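Local coordinates for periplasmic binding protein (Thermotoga lettingae TMO, PDB 4RY8), which binds 5-methylthioribose and probably delivers it to a membrane transporter as the solute-binding component of a sugar uptake system, at residues L104-D107 and P112-E115. Sequence-based numbering, arbitrary orientation.
Sequences LVVD and PEIE
V105 and E113 are the closest pair of residues along the two backbones, their CA atoms 6.8 Å apart, with 104-107 in the loop that leaves strand 98-102 and 112-115 made up of P112 and strand 113-115, in the parallel-sheet lobe of the periplasmic binding protein fold. The side chain of E113 makes the direct contacts. Its CG lies beside the backbone N (chi1 -62°) and the chain beyond is extended, which carries the carboxylate across to the loop backbone. There OE2 accepts a hydrogen bond from V106 N at 2.9 Å; the N-H...O angle is 152°. The donor arrives from above the carboxylate plane, 72° out of it. OE1 rests against V105 CA at 3.6 Å, and CG1 of V106 packs against E113 CG at 4.1 Å. Water 1 accepts from L104 N (3.1 Å) and donates to I114 O (2.9 Å). L104 packs on helix 82-94, outside the sugar pocket. OE2 of E113 also lies 3.0 Å from V106 O, a pair of acceptors; K277 NZ bonds to both oxygens and probably offsets their repulsion. With OE1 salt-bridged to R163 of the second subunit, this buried carboxylate is probably ionised, linking the loop, the start of neighbouring strand 278-280 through K277, and the dimer partner.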
loop_
_atom_site.group_PDB
_atom_site.type_symbol
_atom_site.label_atom_id
_atom_site.label_comp_id
_atom_site.label_asym_id
_atom_site.label_seq_id
_atom_site.Cartn_x
_atom_site.Cartn_y
_atom_site.Cartn_z
ATOM N N LEU C 104 -8.068 17.264 1.790
ATOM C CA LEU C 104 -7.564 18.203 2.852
ATOM C C LEU C 104 -7.708 17.525 4.183
ATOM O O LEU C 104 -8.826 17.108 4.561
ATOM C CB LEU C 104 -8.423 19.467 2.864
ATOM C CG LEU C 104 -8.085 20.504 3.965
ATOM C CD1 LEU C 104 -6.743 21.037 3.584
ATOM C CD2 LEU C 104 -9.116 21.598 4.020
ATOM N N VAL C 105 -6.616 17.493 4.941
ATOM C CA VAL C 105 -6.561 16.807 6.212
ATOM C C VAL C 105 -7.066 17.748 7.299
ATOM O O VAL C 105 -6.534 18.825 7.464
ATOM C CB VAL C 105 -5.106 16.388 6.517
ATOM C CG1 VAL C 105 -4.964 15.881 7.952
ATOM C CG2 VAL C 105 -4.639 15.367 5.496
ATOM N N VAL C 106 -8.111 17.378 8.032
ATOM C CA VAL C 106 -8.577 18.268 9.135
ATOM C C VAL C 106 -8.715 17.555 10.477
ATOM O O VAL C 106 -9.364 16.504 10.593
ATOM C CB VAL C 106 -9.865 19.054 8.735
ATOM C CG1 VAL C 106 -10.748 18.209 7.864
ATOM C CG2 VAL C 106 -10.649 19.557 9.941
ATOM N N ASP C 107 -8.111 18.171 11.498
ATOM C CA ASP C 107 -8.114 17.678 12.875
ATOM C C ASP C 107 -9.438 17.979 13.567
ATOM O O ASP C 107 -9.477 18.725 14.524
ATOM C CB ASP C 107 -6.956 18.342 13.671
ATOM C CG ASP C 107 -6.844 17.845 15.126
ATOM O OD1 ASP C 107 -7.372 16.773 15.467
ATOM O OD2 ASP C 107 -6.198 18.535 15.936
ATOM N N PRO C 112 -15.671 14.393 7.792
ATOM C CA PRO C 112 -15.123 13.324 7.031
ATOM C C PRO C 112 -14.161 13.819 5.990
ATOM O O PRO C 112 -14.358 14.910 5.408
ATOM C CB PRO C 112 -16.346 12.662 6.367
ATOM C CG PRO C 112 -17.530 13.274 6.992
ATOM C CD PRO C 112 -17.117 14.556 7.599
ATOM N N GLU C 113 -13.122 13.019 5.775
ATOM C CA GLU C 113 -12.131 13.254 4.780
ATOM C C GLU C 113 -12.192 12.177 3.676
ATOM O O GLU C 113 -11.942 10.992 3.917
ATOM C CB GLU C 113 -10.752 13.265 5.409
ATOM C CG GLU C 113 -10.521 14.343 6.433
ATOM C CD GLU C 113 -9.162 14.191 7.097
ATOM O OE1 GLU C 113 -8.227 13.626 6.462
ATOM O OE2 GLU C 113 -8.998 14.643 8.260
ATOM N N ILE C 114 -12.523 12.623 2.467
ATOM C CA ILE C 114 -12.462 11.800 1.243
ATOM C C ILE C 114 -11.066 11.887 0.628
ATOM O O ILE C 114 -10.510 12.976 0.461
ATOM C CB ILE C 114 -13.538 12.234 0.212
ATOM C CG1 ILE C 114 -14.934 12.160 0.850
ATOM C CG2 ILE C 114 -13.479 11.339 -1.011
ATOM C CD1 ILE C 114 -16.070 12.769 0.044
ATOM N N GLU C 115 -10.463 10.749 0.327
ATOM C CA GLU C 115 -9.304 10.748 -0.540
ATOM C C GLU C 115 -9.210 9.480 -1.318
ATOM O O GLU C 115 -9.993 8.544 -1.085
ATOM C CB GLU C 115 -8.022 10.906 0.280
ATOM C CG GLU C 115 -7.893 9.891 1.398
ATOM C CD GLU C 115 -6.452 9.739 1.827
ATOM O OE1 GLU C 115 -6.057 10.356 2.852
ATOM O OE2 GLU C 115 -5.724 9.028 1.114
HETATM O O HOH W 1 -9.951 14.929 2.541
#